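Local coordinates for protein nickel-dependent hydrogenase large subunit (Allochromatium vinosum, PDB 3MYR) that is the large subunit of a heterodimeric nickel-iron hydrogenase, which oxidises molecular hydrogen with transfer of the electrons to an acceptor, at residues Arg308-Ile313 with Met396-Gly401. Residues are numbered along the deposited sequence; the frame is centred on the assembly and turned at random.
Sequences RDLSTI and MLYATG
Met396 O accepts from both N and OG1 of Thr400, which come from opposite faces of its carbonyl plane, OG1 at 2.8 Å; Met396 and Thr400 both touch Ile313. A water bridges the two backbones, donating hydrogen bonds to Leu310 O at 2.6 Å and to Ala399 O at 3.2 Å. Beside this polar link the contact is apolar. Ala399 CB lies in van der Waals contact with Leu310 O, 3.6 Å away, and also touches Leu310 CB. Ile313 CD1 stands 3.8 Å from Ala399 CB. With CG1 beside its backbone N (chi1 -64°), Ile313 lays CG1 against Thr400 CG2 at 4.1 Å, while CD1 also reaches Met396 SD. An alanine in place of Ile313 would probably open a gap between the loop and the helix end, leaving Met396 SD and Thr400 CG2 without their mates here. Leu310 CD2 lies 4.2 Å from Tyr398 CD1, the two side chains crossing at about a right angle. In the loop, Asp309 OD2 accepts Ser311 N, closing an Asx turn at the start of the type I turn from Asp309 to Thr312, and Ser311 OG as well. Gly401 completes a Schellman motif ending helix 390-399. This surface contact joins the loop after strand 300-305 to that helix, whose Met396 also packs on the strand and whose Tyr398 OH is hydrogen-bonded to Asp410 on helix 403-416.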
loop_
_atom_site.group_PDB
_atom_site.type_symbol
_atom_site.label_atom_id
_atom_site.label_comp_id
_atom_site.label_asym_id
_atom_site.label_seq_id
_atom_site.Cartn_x
_atom_site.Cartn_y
_atom_site.Cartn_z
ATOM N N ARG B 308 -27.168 -3.460 -9.376
ATOM C CA ARG B 308 -26.790 -4.833 -9.847
ATOM C C ARG B 308 -27.281 -5.132 -11.263
ATOM O O ARG B 308 -27.432 -6.288 -11.671
ATOM C CB ARG B 308 -27.231 -5.930 -8.863
ATOM C CG ARG B 308 -26.597 -5.749 -7.498
ATOM C CD ARG B 308 -27.013 -6.832 -6.539
ATOM N NE ARG B 308 -26.432 -6.739 -5.185
ATOM C CZ ARG B 308 -26.664 -7.663 -4.224
ATOM N NH1 ARG B 308 -27.467 -8.728 -4.469
ATOM N NH2 ARG B 308 -26.068 -7.593 -3.025
ATOM N N ASP B 309 -27.466 -4.090 -12.044
ATOM C CA ASP B 309 -28.029 -4.282 -13.383
ATOM C C ASP B 309 -26.873 -4.299 -14.384
ATOM O O ASP B 309 -26.333 -3.279 -14.736
ATOM C CB ASP B 309 -29.023 -3.175 -13.707
ATOM C CG ASP B 309 -29.602 -3.284 -15.141
ATOM O OD1 ASP B 309 -30.490 -2.452 -15.434
ATOM O OD2 ASP B 309 -29.192 -4.156 -15.971
ATOM N N LEU B 310 -26.525 -5.469 -14.882
ATOM C CA LEU B 310 -25.360 -5.550 -15.764
ATOM C C LEU B 310 -25.747 -5.207 -17.210
ATOM O O LEU B 310 -24.912 -5.309 -18.099
ATOM C CB LEU B 310 -24.795 -6.963 -15.736
ATOM C CG LEU B 310 -23.781 -7.344 -14.652
ATOM C CD1 LEU B 310 -23.438 -6.256 -13.586
ATOM C CD2 LEU B 310 -23.935 -8.770 -14.115
ATOM N N SER B 311 -27.000 -4.836 -17.473
ATOM C CA SER B 311 -27.358 -4.588 -18.873
ATOM C C SER B 311 -27.120 -3.126 -19.285
ATOM O O SER B 311 -27.278 -2.824 -20.447
ATOM C CB SER B 311 -28.811 -4.978 -19.156
ATOM O OG SER B 311 -29.658 -3.969 -18.619
ATOM N N THR B 312 -26.823 -2.223 -18.334
ATOM C CA THR B 312 -26.612 -0.783 -18.619
ATOM C C THR B 312 -25.349 -0.257 -17.928
ATOM O O THR B 312 -25.257 -0.268 -16.692
ATOM C CB THR B 312 -27.748 0.114 -18.088
ATOM O OG1 THR B 312 -29.022 -0.335 -18.561
ATOM C CG2 THR B 312 -27.556 1.565 -18.555
ATOM N N ILE B 313 -24.389 0.230 -18.695
ATOM C CA ILE B 313 -23.187 0.780 -18.102
ATOM C C ILE B 313 -23.431 2.252 -18.174
ATOM O O ILE B 313 -23.536 2.776 -19.256
ATOM C CB ILE B 313 -21.952 0.447 -18.973
ATOM C CG1 ILE B 313 -21.731 -1.053 -18.998
ATOM C CG2 ILE B 313 -20.648 1.079 -18.384
ATOM C CD1 ILE B 313 -21.756 -1.599 -17.622
ATOM N N MET B 396 -17.658 -4.941 -14.449
ATOM C CA MET B 396 -17.590 -4.109 -15.647
ATOM C C MET B 396 -17.080 -4.885 -16.853
ATOM O O MET B 396 -17.586 -4.726 -17.957
ATOM C CB MET B 396 -16.673 -2.906 -15.406
ATOM C CG MET B 396 -17.153 -1.607 -16.102
ATOM S SD MET B 396 -18.732 -0.945 -15.433
ATOM C CE MET B 396 -18.416 -0.695 -13.665
ATOM N N LEU B 397 -16.074 -5.737 -16.649
ATOM C CA LEU B 397 -15.556 -6.571 -17.690
ATOM C C LEU B 397 -16.602 -7.542 -18.150
ATOM O O LEU B 397 -16.711 -7.813 -19.370
ATOM C CB LEU B 397 -14.290 -7.349 -17.234
ATOM C CG LEU B 397 -13.036 -6.449 -17.170
ATOM C CD1 LEU B 397 -11.889 -7.128 -16.375
ATOM C CD2 LEU B 397 -12.578 -6.055 -18.588
ATOM N N TYR B 398 -17.300 -8.154 -17.189
ATOM C CA TYR B 398 -18.322 -9.111 -17.530
ATOM C C TYR B 398 -19.418 -8.437 -18.341
ATOM O O TYR B 398 -19.862 -8.942 -19.394
ATOM C CB TYR B 398 -18.957 -9.672 -16.227
ATOM C CG TYR B 398 -19.753 -10.975 -16.377
ATOM C CD1 TYR B 398 -21.168 -10.966 -16.381
ATOM C CD2 TYR B 398 -19.089 -12.188 -16.565
ATOM C CE1 TYR B 398 -21.903 -12.172 -16.507
ATOM C CE2 TYR B 398 -19.772 -13.370 -16.717
ATOM C CZ TYR B 398 -21.188 -13.370 -16.675
ATOM O OH TYR B 398 -21.856 -14.566 -16.781
ATOM N N ALA B 399 -19.895 -7.310 -17.819
ATOM C CA ALA B 399 -21.007 -6.617 -18.437
ATOM C C ALA B 399 -20.663 -6.193 -19.866
ATOM O O ALA B 399 -21.550 -6.133 -20.701
ATOM C CB ALA B 399 -21.384 -5.397 -17.592
ATOM N N THR B 400 -19.396 -5.868 -20.146
ATOM C CA THR B 400 -19.023 -5.313 -21.457
ATOM C C THR B 400 -18.512 -6.421 -22.391
ATOM O O THR B 400 -17.883 -6.127 -23.406
ATOM C CB THR B 400 -17.920 -4.198 -21.362
ATOM O OG1 THR B 400 -16.762 -4.677 -20.654
ATOM C CG2 THR B 400 -18.430 -2.980 -20.587
ATOM N N GLY B 401 -18.702 -7.692 -22.031
ATOM C CA GLY B 401 -18.354 -8.735 -22.994
ATOM C C GLY B 401 -16.859 -9.058 -23.130
ATOM O O GLY B 401 -16.456 -9.594 -24.143
HETATM O O HOH W 1 -24.171 -4.406 -20.385
#